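Local coordinates for putative uncharacterized protein (Methanosarcina barkeri str. Fusaro, PDB 3P43) that probably acts as a manganese-dependent 3'-phosphoesterase that trims 3' ends of nucleic acid during DNA repair, as a member of the LigD phosphoesterase family, at residues Gln35-Asp38 with Leu42-Asp45; Pro60-Lys65 with Glu101-Gly106. All coordinates share one frame; numbering follows the deposited sequence. Where two conformers were deposited one is given.

In the fold
Both contacts reach one curled antiparallel sheet, the beta barrel of this small metalloenzyme, and their centres lie about 8 Å apart. Interaction 1 is the hairpin that carries the manganese site on one of its faces; interaction 2 ties the loop after strand 53-59 to strand 98-114, the other neighbour of strand 31-38. They meet on the hairpin face turned from the metal. There Arg36 NH1 forms a 3.0 Å salt bridge with Glu101 OE1, and the ring of Tyr44 packs edge-to-face with that of Trp103, CE1 of Tyr44 lying 3.5 Å from CD1 of Trp103. The side chain of Pro63 in interaction 2 lies about 12 Å from the manganese, outside the metal's shell.

Interaction 1: Gln35-Asp38 with Leu42-Asp45; sequences QRHD and LHYD. With MN (manganese (II) ion), chain B.
His37, His43 and Asp45 converge on one manganese ion from the same face of the hairpin. His37 gives ND1 at 2.4 Å from the metal, His43 gives NE2 at 2.3 Å, and Asp45 binds mainly through OD2 at 2.2 Å, with OD1 at most a long, weak second contact. The imidazoles are inclined, their planes 62° apart, and His37 CB sits over one face of the His43 ring. That ring reaches the metal because CG of His43 lies between the backbone N and the carbonyl carbon (chi1 64°). Second-shell acceptors fix both rings: His37 NE2 bonds to Ala97 O and His43 ND1 to Lys41 O. Beneath the ligands, His37 and His43 form a hydrogen-bonded antiparallel pair, with His37 N 2.7 Å from His43 O, and Gln35 and Asp45 form the next. On the other face Arg36 lays CG over the Tyr44 ring, 3.9 Å from its centroid. Beyond it the guanidinium, turned almost perpendicular to that ring, shares a water with Tyr44 OH through NH1, which also salt-bridges Glu101. Two histidines and an aspartate on adjoining strands thus make a metal site built on a beta hairpin, consistent with the manganese centre of LigD-type 3'-phosphoesterases.

Interaction 2: Pro60-Lys65 with Glu101-Gly106; sequences PKEPPK and EIWDRG
The irregular, proline-rich segment 60-65 passes strand 101-106 at a distance, its nearest CA pair, Glu62 and Trp103, being 9.2 Å apart, so side chains bridge the gap. The strand carries a classic beta bulge, in which Trp103 and Asp104 both face Val34 of the neighbouring strand in the barrel sheet. From the bulge Trp103 points its indole at the loop, CG lying opposite the backbone N (chi1 -176°). Pro63 comes from the opposite direction and sets CD over one face of the six-membered ring, 4.3 Å from its centroid, in a CH-pi contact offset toward the rim. The extended chain of Lys65 crosses the indole obliquely, bringing CE to 3.7 Å from Trp103 CZ2, while its ammonium makes a long, weak ion pair with Glu126. A water in the indole plane, at the ring edge, accepts from Trp103 NE1 at 3.2 Å and donates to Glu62 OE2 at 2.9 Å. With a leucine at Trp103, Pro63 would probably lose its aromatic platform and the bridging water its N-H donor, leaving a gap between loop and strand. Glu62 itself crosses the indole at about a right angle, OE1 lying 3.8 Å from Trp103 CZ2.

Interaction 1: Gln35-Asp38 with Leu42-Asp45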
# COMPACT_ATOMS: atom_id res chain seq x y z
N GLN A 35 -1.86 2.66 -6.06
CA GLN A 35 -2.70 2.53 -7.24
C GLN A 35 -4.17 2.41 -6.85
O GLN A 35 -4.55 1.52 -6.08
CB GLN A 35 -2.26 1.32 -8.08
CG GLN A 35 -1.09 1.61 -9.03
CD GLN A 35 -0.31 0.37 -9.39
OE1 GLN A 35 -0.24 -0.58 -8.61
NE2 GLN A 35 0.30 0.37 -10.58
N ARG A 36 -4.98 3.31 -7.36
CA ARG A 36 -6.42 3.18 -7.26
C ARG A 36 -6.84 2.05 -8.18
O ARG A 36 -6.58 2.10 -9.38
CB ARG A 36 -7.11 4.47 -7.68
CG ARG A 36 -8.59 4.49 -7.35
CD ARG A 36 -9.25 5.77 -7.83
NE ARG A 36 -9.42 5.79 -9.28
CZ ARG A 36 -9.36 6.89 -10.02
NH1 ARG A 36 -9.12 8.06 -9.46
NH2 ARG A 36 -9.54 6.82 -11.33
N HIS A 37 -7.47 1.04 -7.62
CA HIS A 37 -7.84 -0.14 -8.39
C HIS A 37 -9.36 -0.26 -8.47
O HIS A 37 -10.02 -0.51 -7.47
CB HIS A 37 -7.23 -1.39 -7.76
CG HIS A 37 -7.35 -2.62 -8.61
ND1 HIS A 37 -7.02 -3.87 -8.16
CD2 HIS A 37 -7.76 -2.78 -9.89
CE1 HIS A 37 -7.22 -4.76 -9.12
NE2 HIS A 37 -7.67 -4.12 -10.18
N ASP A 38 -9.90 -0.06 -9.66
CA ASP A 38 -11.34 -0.20 -9.89
C ASP A 38 -11.66 -1.64 -10.31
O ASP A 38 -11.63 -1.97 -11.49
CB ASP A 38 -11.80 0.78 -10.97
CG ASP A 38 -13.31 0.99 -10.97
OD1 ASP A 38 -14.01 0.31 -10.19
OD2 ASP A 38 -13.80 1.84 -11.75
N LEU A 42 -14.12 -0.43 -5.73
CA LEU A 42 -13.05 0.55 -5.83
C LEU A 42 -12.24 0.49 -4.54
O LEU A 42 -12.79 0.60 -3.45
CB LEU A 42 -13.65 1.95 -6.03
CG LEU A 42 -12.74 3.10 -6.44
CD1 LEU A 42 -11.71 3.45 -5.36
CD2 LEU A 42 -12.06 2.79 -7.78
N HIS A 43 -10.93 0.31 -4.67
CA HIS A 43 -10.04 0.31 -3.51
C HIS A 43 -8.66 0.82 -3.91
O HIS A 43 -8.43 1.16 -5.07
CB HIS A 43 -9.92 -1.09 -2.91
CG HIS A 43 -9.29 -2.09 -3.84
ND1 HIS A 43 -10.02 -2.78 -4.78
CD2 HIS A 43 -8.01 -2.51 -3.96
CE1 HIS A 43 -9.21 -3.58 -5.45
NE2 HIS A 43 -7.99 -3.44 -4.96
N TYR A 44 -7.76 0.90 -2.94
CA TYR A 44 -6.43 1.40 -3.21
C TYR A 44 -5.39 0.38 -2.84
O TYR A 44 -5.40 -0.18 -1.74
CB TYR A 44 -6.19 2.72 -2.46
CG TYR A 44 -7.00 3.87 -3.02
CD1 TYR A 44 -6.41 4.83 -3.84
CD2 TYR A 44 -8.36 3.99 -2.74
CE1 TYR A 44 -7.15 5.88 -4.36
CE2 TYR A 44 -9.11 5.04 -3.25
CZ TYR A 44 -8.49 5.98 -4.06
OH TYR A 44 -9.22 7.03 -4.58
N ASP A 45 -4.49 0.11 -3.78
CA ASP A 45 -3.40 -0.80 -3.50
C ASP A 45 -2.18 0.01 -3.08
O ASP A 45 -1.72 0.89 -3.81
CB ASP A 45 -3.11 -1.68 -4.72
CG ASP A 45 -4.22 -2.67 -4.98
OD1 ASP A 45 -4.55 -3.46 -4.07
OD2 ASP A 45 -4.78 -2.66 -6.09
MN MN B . -6.20 -4.38 -5.96
O HOH W 1 -8.83 8.73 -6.71

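Interaction 2: Pro60-Lys65 with Glu101-Gly106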
# COMPACT_ATOMS: atom_id res chain seq x y z
N PRO A 60 -9.35 -0.46 1.44
CA PRO A 60 -10.69 -0.15 0.93
C PRO A 60 -11.06 1.34 0.87
O PRO A 60 -12.12 1.67 0.37
CB PRO A 60 -11.62 -0.90 1.89
CG PRO A 60 -10.79 -1.18 3.11
CD PRO A 60 -9.39 -1.33 2.63
N LYS A 61 -10.19 2.21 1.36
CA LYS A 61 -10.43 3.65 1.28
C LYS A 61 -9.11 4.33 0.92
O LYS A 61 -8.06 3.69 0.92
CB LYS A 61 -10.94 4.19 2.62
CG LYS A 61 -12.42 3.93 2.89
CD LYS A 61 -12.76 4.29 4.33
CE LYS A 61 -14.25 4.13 4.62
NZ LYS A 61 -15.05 5.27 4.07
N GLU A 62 -9.16 5.63 0.63
CA GLU A 62 -7.94 6.37 0.32
C GLU A 62 -6.97 6.29 1.48
O GLU A 62 -7.36 6.43 2.64
CB GLU A 62 -8.25 7.84 0.02
CG GLU A 62 -9.20 8.08 -1.15
CD GLU A 62 -9.19 9.54 -1.61
OE1 GLU A 62 -8.53 10.36 -0.94
OE2 GLU A 62 -9.85 9.85 -2.63
N PRO A 63 -5.68 6.05 1.18
CA PRO A 63 -4.68 6.11 2.25
C PRO A 63 -4.77 7.46 2.93
O PRO A 63 -5.01 8.46 2.26
CB PRO A 63 -3.36 5.96 1.49
CG PRO A 63 -3.72 5.18 0.26
CD PRO A 63 -5.10 5.67 -0.12
N PRO A 64 -4.61 7.50 4.26
CA PRO A 64 -4.87 8.75 4.98
C PRO A 64 -3.73 9.75 4.78
O PRO A 64 -2.57 9.40 4.96
CB PRO A 64 -4.95 8.29 6.44
CG PRO A 64 -4.07 7.08 6.50
CD PRO A 64 -4.19 6.41 5.15
N LYS A 65 -4.07 10.98 4.42
CA LYS A 65 -3.07 12.01 4.19
C LYS A 65 -2.63 12.68 5.49
O LYS A 65 -1.56 13.30 5.55
CB LYS A 65 -3.58 13.07 3.21
CG LYS A 65 -3.93 12.53 1.83
CD LYS A 65 -4.46 13.64 0.94
CE LYS A 65 -5.05 13.09 -0.34
NZ LYS A 65 -5.59 14.18 -1.21
N GLU A 101 -4.95 3.06 -11.80
CA GLU A 101 -4.40 4.40 -11.95
C GLU A 101 -3.43 4.73 -10.82
O GLU A 101 -3.64 4.35 -9.67
CB GLU A 101 -5.51 5.45 -11.98
CG GLU A 101 -4.98 6.88 -12.07
CD GLU A 101 -6.08 7.90 -12.30
OE1 GLU A 101 -6.79 8.24 -11.33
OE2 GLU A 101 -6.24 8.37 -13.45
N ILE A 102 -2.35 5.44 -11.16
CA ILE A 102 -1.39 5.84 -10.15
C ILE A 102 -1.98 7.00 -9.37
O ILE A 102 -2.19 8.08 -9.92
CB ILE A 102 -0.05 6.30 -10.75
CG1 ILE A 102 0.52 5.22 -11.68
CG2 ILE A 102 0.95 6.60 -9.65
CD1 ILE A 102 1.19 4.09 -10.95
N TRP A 103 -2.27 6.76 -8.09
CA TRP A 103 -2.81 7.78 -7.20
C TRP A 103 -1.71 8.58 -6.52
O TRP A 103 -1.82 9.80 -6.37
CB TRP A 103 -3.70 7.14 -6.14
CG TRP A 103 -4.39 8.11 -5.23
CD1 TRP A 103 -5.53 8.82 -5.50
CD2 TRP A 103 -4.02 8.44 -3.88
NE1 TRP A 103 -5.88 9.58 -4.41
CE2 TRP A 103 -4.97 9.37 -3.40
CE3 TRP A 103 -2.98 8.05 -3.04
CZ2 TRP A 103 -4.90 9.91 -2.13
CZ3 TRP A 103 -2.91 8.59 -1.76
CH2 TRP A 103 -3.87 9.51 -1.32
N ASP A 104 -0.64 7.90 -6.11
CA ASP A 104 0.55 8.58 -5.61
C ASP A 104 1.78 7.72 -5.90
O ASP A 104 1.68 6.52 -6.15
CB ASP A 104 0.44 8.86 -4.11
CG ASP A 104 1.46 9.89 -3.62
OD1 ASP A 104 2.04 10.61 -4.46
OD2 ASP A 104 1.67 9.99 -2.40
N ARG A 105 2.94 8.35 -5.85
CA ARG A 105 4.18 7.65 -6.14
C ARG A 105 5.36 8.40 -5.53
O ARG A 105 5.41 9.63 -5.56
CB ARG A 105 4.37 7.52 -7.66
CG ARG A 105 5.51 6.61 -8.05
CD ARG A 105 5.98 6.86 -9.46
NE ARG A 105 7.28 6.23 -9.69
CZ ARG A 105 7.43 4.96 -10.04
NH1 ARG A 105 6.36 4.19 -10.23
NH2 ARG A 105 8.64 4.45 -10.21
N GLY A 106 6.30 7.67 -4.95
CA GLY A 106 7.44 8.32 -4.35
C GLY A 106 8.50 7.35 -3.89
O GLY A 106 8.56 6.21 -4.34
O HOH W 2 -8.72 10.97 -5.05